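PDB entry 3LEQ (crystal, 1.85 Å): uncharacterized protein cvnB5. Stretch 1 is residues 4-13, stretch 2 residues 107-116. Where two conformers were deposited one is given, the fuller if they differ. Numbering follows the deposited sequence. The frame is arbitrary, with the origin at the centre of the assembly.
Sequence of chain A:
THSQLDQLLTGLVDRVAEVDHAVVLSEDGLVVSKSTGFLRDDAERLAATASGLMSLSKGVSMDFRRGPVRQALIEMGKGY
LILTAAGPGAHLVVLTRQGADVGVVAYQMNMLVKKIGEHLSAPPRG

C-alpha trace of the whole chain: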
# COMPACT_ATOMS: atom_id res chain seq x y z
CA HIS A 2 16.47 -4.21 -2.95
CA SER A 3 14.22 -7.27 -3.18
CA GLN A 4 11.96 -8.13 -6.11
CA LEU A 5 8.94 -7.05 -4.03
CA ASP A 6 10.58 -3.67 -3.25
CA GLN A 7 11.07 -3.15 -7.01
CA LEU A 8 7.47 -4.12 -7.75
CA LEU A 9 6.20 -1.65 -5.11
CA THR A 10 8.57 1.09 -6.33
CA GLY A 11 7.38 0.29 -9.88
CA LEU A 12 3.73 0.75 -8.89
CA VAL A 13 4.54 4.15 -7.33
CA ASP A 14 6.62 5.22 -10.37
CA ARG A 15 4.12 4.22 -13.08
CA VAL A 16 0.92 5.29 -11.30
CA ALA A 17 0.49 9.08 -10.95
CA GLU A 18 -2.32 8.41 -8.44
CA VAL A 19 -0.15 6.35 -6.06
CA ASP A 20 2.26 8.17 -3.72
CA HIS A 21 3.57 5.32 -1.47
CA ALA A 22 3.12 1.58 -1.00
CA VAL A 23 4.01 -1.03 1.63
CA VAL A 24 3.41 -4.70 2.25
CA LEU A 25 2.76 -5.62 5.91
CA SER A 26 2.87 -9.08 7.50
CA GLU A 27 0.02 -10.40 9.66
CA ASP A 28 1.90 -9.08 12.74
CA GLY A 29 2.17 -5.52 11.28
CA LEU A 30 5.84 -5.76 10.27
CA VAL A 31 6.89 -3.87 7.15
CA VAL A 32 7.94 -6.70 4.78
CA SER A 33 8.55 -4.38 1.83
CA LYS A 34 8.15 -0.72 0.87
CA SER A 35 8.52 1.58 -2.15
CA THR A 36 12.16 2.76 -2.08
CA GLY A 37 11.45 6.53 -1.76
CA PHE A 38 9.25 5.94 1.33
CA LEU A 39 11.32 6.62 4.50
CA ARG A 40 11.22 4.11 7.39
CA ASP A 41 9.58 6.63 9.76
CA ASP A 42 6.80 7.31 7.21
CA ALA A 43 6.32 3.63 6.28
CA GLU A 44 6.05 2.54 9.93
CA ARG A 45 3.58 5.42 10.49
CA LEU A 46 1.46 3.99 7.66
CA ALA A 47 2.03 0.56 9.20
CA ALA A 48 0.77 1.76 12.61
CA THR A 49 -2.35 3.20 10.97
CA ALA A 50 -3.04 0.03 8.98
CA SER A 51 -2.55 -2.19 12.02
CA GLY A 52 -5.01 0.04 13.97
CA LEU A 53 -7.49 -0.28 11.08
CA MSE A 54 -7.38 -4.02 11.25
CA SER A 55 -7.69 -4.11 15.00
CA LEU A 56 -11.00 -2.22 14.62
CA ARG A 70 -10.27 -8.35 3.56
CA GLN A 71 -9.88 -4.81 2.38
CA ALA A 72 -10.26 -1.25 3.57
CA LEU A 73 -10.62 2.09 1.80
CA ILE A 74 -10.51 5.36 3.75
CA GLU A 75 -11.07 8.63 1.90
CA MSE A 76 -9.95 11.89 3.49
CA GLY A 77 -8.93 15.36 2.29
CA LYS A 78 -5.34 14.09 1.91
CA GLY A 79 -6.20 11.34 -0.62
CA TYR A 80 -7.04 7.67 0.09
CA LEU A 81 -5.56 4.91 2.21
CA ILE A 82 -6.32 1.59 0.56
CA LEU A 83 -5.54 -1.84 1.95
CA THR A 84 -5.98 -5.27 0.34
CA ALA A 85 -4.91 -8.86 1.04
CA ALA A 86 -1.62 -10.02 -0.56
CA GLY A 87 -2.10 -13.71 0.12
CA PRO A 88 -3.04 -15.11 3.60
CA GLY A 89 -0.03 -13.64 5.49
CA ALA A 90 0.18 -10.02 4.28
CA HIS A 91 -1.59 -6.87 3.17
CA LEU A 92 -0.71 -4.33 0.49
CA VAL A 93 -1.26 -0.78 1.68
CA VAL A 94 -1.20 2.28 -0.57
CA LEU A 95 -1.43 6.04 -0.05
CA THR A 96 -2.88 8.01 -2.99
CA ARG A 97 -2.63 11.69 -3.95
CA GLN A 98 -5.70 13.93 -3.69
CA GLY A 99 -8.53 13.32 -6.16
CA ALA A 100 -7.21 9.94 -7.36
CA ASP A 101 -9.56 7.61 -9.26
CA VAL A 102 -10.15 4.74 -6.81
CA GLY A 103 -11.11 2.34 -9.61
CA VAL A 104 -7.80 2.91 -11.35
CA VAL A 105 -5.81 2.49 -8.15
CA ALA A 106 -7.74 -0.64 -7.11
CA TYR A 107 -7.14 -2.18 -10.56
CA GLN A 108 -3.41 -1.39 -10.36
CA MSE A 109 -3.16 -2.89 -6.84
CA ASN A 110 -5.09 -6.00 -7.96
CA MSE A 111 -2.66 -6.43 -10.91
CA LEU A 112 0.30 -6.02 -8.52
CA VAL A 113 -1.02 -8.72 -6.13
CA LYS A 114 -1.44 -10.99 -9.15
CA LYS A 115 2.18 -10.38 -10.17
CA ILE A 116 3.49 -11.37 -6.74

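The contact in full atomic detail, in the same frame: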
# COMPACT_ATOMS: atom_id res chain seq x y z
N GLN A 4 12.89 -8.19 -4.98
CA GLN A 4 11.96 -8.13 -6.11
C GLN A 4 10.65 -7.43 -5.73
O GLN A 4 10.10 -6.68 -6.53
CB GLN A 4 11.66 -9.54 -6.64
N LEU A 5 10.17 -7.69 -4.51
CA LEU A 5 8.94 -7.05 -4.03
C LEU A 5 9.13 -5.54 -3.90
O LEU A 5 8.25 -4.78 -4.29
CB LEU A 5 8.51 -7.64 -2.68
CG LEU A 5 7.06 -8.06 -2.43
CD1 LEU A 5 6.75 -8.12 -0.92
CD2 LEU A 5 6.06 -7.22 -3.16
N ASP A 6 10.27 -5.11 -3.37
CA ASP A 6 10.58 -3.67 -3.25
C ASP A 6 10.51 -3.00 -4.61
O ASP A 6 9.98 -1.90 -4.74
CB ASP A 6 11.98 -3.44 -2.67
CG ASP A 6 12.12 -3.90 -1.24
OD1 ASP A 6 11.11 -3.95 -0.49
OD2 ASP A 6 13.28 -4.19 -0.85
N GLN A 7 11.06 -3.67 -5.63
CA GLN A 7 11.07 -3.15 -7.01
C GLN A 7 9.68 -3.09 -7.61
O GLN A 7 9.32 -2.11 -8.28
CB GLN A 7 12.02 -3.95 -7.89
CG GLN A 7 13.49 -3.78 -7.51
CD GLN A 7 14.45 -4.44 -8.49
OE1 GLN A 7 14.05 -5.17 -9.41
NE2 GLN A 7 15.74 -4.17 -8.30
N LEU A 8 8.88 -4.13 -7.38
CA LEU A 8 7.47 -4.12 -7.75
C LEU A 8 6.68 -2.96 -7.14
O LEU A 8 5.92 -2.28 -7.85
CB LEU A 8 6.78 -5.46 -7.41
CG LEU A 8 6.96 -6.61 -8.39
CD1 LEU A 8 6.18 -7.81 -7.91
CD2 LEU A 8 6.53 -6.22 -9.83
N LEU A 9 6.86 -2.74 -5.83
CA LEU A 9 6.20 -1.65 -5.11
C LEU A 9 6.68 -0.30 -5.62
O LEU A 9 5.88 0.61 -5.81
CB LEU A 9 6.45 -1.76 -3.61
CG LEU A 9 5.84 -2.95 -2.86
CD1 LEU A 9 6.26 -2.91 -1.41
CD2 LEU A 9 4.32 -2.92 -2.96
N THR A 10 7.99 -0.17 -5.83
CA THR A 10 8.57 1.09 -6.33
C THR A 10 8.04 1.34 -7.75
O THR A 10 7.72 2.47 -8.12
CB THR A 10 10.11 1.07 -6.28
OG1 THR A 10 10.52 0.66 -4.97
CG2 THR A 10 10.72 2.46 -6.59
N GLY A 11 7.91 0.26 -8.51
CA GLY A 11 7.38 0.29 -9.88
C GLY A 11 5.94 0.77 -9.93
O GLY A 11 5.60 1.61 -10.76
N LEU A 12 5.11 0.26 -9.02
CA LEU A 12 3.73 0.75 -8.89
C LEU A 12 3.71 2.27 -8.65
O LEU A 12 2.98 3.00 -9.31
CB LEU A 12 3.01 0.04 -7.75
CG LEU A 12 1.61 0.56 -7.39
CD1 LEU A 12 0.61 0.12 -8.46
CD2 LEU A 12 1.18 0.08 -6.01
N VAL A 13 4.51 2.72 -7.69
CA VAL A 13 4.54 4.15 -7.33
C VAL A 13 5.03 5.01 -8.51
O VAL A 13 4.48 6.09 -8.78
CB VAL A 13 5.44 4.41 -6.09
CG1 VAL A 13 5.73 5.91 -5.91
CG2 VAL A 13 4.81 3.82 -4.84
N TYR A 107 -7.55 -1.32 -9.45
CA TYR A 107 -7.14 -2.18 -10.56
C TYR A 107 -5.63 -2.38 -10.55
O TYR A 107 -5.13 -3.49 -10.63
CB TYR A 107 -7.59 -1.57 -11.92
CG TYR A 107 -6.94 -2.26 -13.10
CD1 TYR A 107 -7.45 -3.46 -13.60
CD2 TYR A 107 -5.79 -1.73 -13.70
CE1 TYR A 107 -6.83 -4.10 -14.68
CE2 TYR A 107 -5.16 -2.37 -14.77
CZ TYR A 107 -5.69 -3.55 -15.25
OH TYR A 107 -5.06 -4.17 -16.31
N GLN A 108 -4.88 -1.29 -10.42
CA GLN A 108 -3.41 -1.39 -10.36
C GLN A 108 -2.91 -2.26 -9.19
O GLN A 108 -1.96 -3.07 -9.36
CB GLN A 108 -2.76 0.01 -10.29
CG GLN A 108 -2.89 0.81 -11.58
CD GLN A 108 -2.02 0.27 -12.70
OE1 GLN A 108 -1.11 -0.53 -12.48
NE2 GLN A 108 -2.28 0.74 -13.91
N MSE A 109 -3.51 -2.08 -8.01
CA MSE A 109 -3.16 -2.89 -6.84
C MSE A 109 -3.50 -4.36 -7.08
O MSE A 109 -2.71 -5.23 -6.75
CB MSE A 109 -3.89 -2.38 -5.60
CG MSE A 109 -3.51 -0.97 -5.22
SE MSE A 109 -4.56 -0.30 -3.74
CE MSE A 109 -3.95 -1.45 -2.29
N ASN A 110 -4.66 -4.62 -7.67
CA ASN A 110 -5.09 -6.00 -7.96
C ASN A 110 -4.12 -6.68 -8.95
O ASN A 110 -3.77 -7.84 -8.78
CB ASN A 110 -6.53 -6.02 -8.50
CG ASN A 110 -7.60 -5.82 -7.40
OD1 ASN A 110 -7.35 -6.02 -6.21
ND2 ASN A 110 -8.80 -5.42 -7.81
N MSE A 111 -3.66 -5.92 -9.95
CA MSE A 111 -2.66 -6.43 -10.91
C MSE A 111 -1.33 -6.70 -10.22
O MSE A 111 -0.66 -7.68 -10.53
CB MSE A 111 -2.47 -5.47 -12.09
CG MSE A 111 -3.72 -5.30 -12.99
SE MSE A 111 -4.42 -7.01 -13.70
CE MSE A 111 -5.96 -7.23 -12.48
N LEU A 112 -0.94 -5.83 -9.29
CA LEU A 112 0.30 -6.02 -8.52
C LEU A 112 0.25 -7.31 -7.69
O LEU A 112 1.20 -8.09 -7.68
CB LEU A 112 0.56 -4.80 -7.62
CG LEU A 112 1.81 -4.85 -6.74
CD1 LEU A 112 3.06 -5.08 -7.58
CD2 LEU A 112 1.96 -3.61 -5.87
N VAL A 113 -0.86 -7.52 -6.97
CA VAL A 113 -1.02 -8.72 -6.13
C VAL A 113 -0.95 -9.99 -6.98
O VAL A 113 -0.43 -11.01 -6.57
CB VAL A 113 -2.34 -8.66 -5.29
CG1 VAL A 113 -2.68 -10.01 -4.63
CG2 VAL A 113 -2.26 -7.54 -4.23
N LYS A 114 -1.46 -9.89 -8.21
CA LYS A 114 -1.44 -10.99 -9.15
C LYS A 114 0.01 -11.29 -9.52
O LYS A 114 0.40 -12.44 -9.62
CB LYS A 114 -2.20 -10.58 -10.42
CG LYS A 114 -3.21 -11.56 -10.90
CD LYS A 114 -4.57 -11.32 -10.25
CE LYS A 114 -5.50 -12.50 -10.55
NZ LYS A 114 -6.93 -12.14 -10.35
N LYS A 115 0.80 -10.23 -9.71
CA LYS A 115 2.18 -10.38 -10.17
C LYS A 115 3.07 -11.02 -9.12
O LYS A 115 4.02 -11.71 -9.46
CB LYS A 115 2.78 -9.05 -10.65
N ILE A 116 2.76 -10.78 -7.85
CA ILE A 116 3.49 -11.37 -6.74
C ILE A 116 3.18 -12.86 -6.70
O ILE A 116 4.10 -13.69 -6.66
CB ILE A 116 3.10 -10.74 -5.37
CG1 ILE A 116 3.45 -9.26 -5.32
CG2 ILE A 116 3.80 -11.48 -4.25
CD1 ILE A 116 2.90 -8.53 -4.09

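How do two segments about a hundred residues apart in sequence come to lie side by side? Both are helical, and they run nearly antiparallel, with 162° between their N-to-C directions and a closest axial approach of 11.0 Å. The start of one therefore meets the end of the other: the CA atoms of Leu5 and Ile116 are 7.5 Å apart, those of Leu8 and Leu112 also 7.5 Å, and those of Leu12 and Gln108 7.6 Å. Steps of three or four residues on one helix match steps of four on the other, so about one residue per turn faces across.

What fills the space between the helices? Leucine side chains do most of it, and Leu112 is the hub, with the largest covered area of any residue here. Its CA-to-CB bond points toward the first helix, and with chi1 t and chi2 p its two methyls reach different neighbours. CD1 of Leu112 lies 3.7 Å from CB of Leu8, while its CD2 is 3.8 Å from CD2 of Leu9 and 3.8 Å from CD2 of Leu12. Leu12, in the same t, p rotamer, also points toward its partner helix. Leu9 sets off sideways, but its end comes nearer and brings a methyl to Leu112. Branched, uncharged leucine suits this buried centre, where it fills space without leaving a polar group in need of a partner.

What packs at the two ends of these stretches? Near the start of the first helix, Ile116 takes part through its longer branch: its CD1 is 3.5 Å from CD2 of Leu5, and its CG1 is 4.0 Å from CD1 of Leu8. Leu5 and Ile116 both leave their backbones sideways, yet their ends converge. At the other end, CB of Gln108 packs 3.8 Å from CD1 of Leu12, so this polar residue offers aliphatic carbon to the leucine, while its OE1 is hydrogen-bonded just outside the stretch.

Do polar groups tie the helices together? No hydrogen bond crosses between them, and the 361 Å² buried in total rests on apolar packing. Hydrogen bonds instead hold each helix in shape: Leu12 N donates to Leu8 O at 2.9 Å, and Leu112 N to Gln108 O at 2.9 Å. Thr10, out of reach of the second helix, turns its hydroxyl back to its own backbone, with OG1 donating to Asp6 O at 2.6 Å. Asp6, Gln7, Asn110 and Lys114 are likewise out of reach. Lys115 does point toward the first helix, but its side chain is modelled only to CB, so the contacts between side chains that can be traced are between carbon atoms.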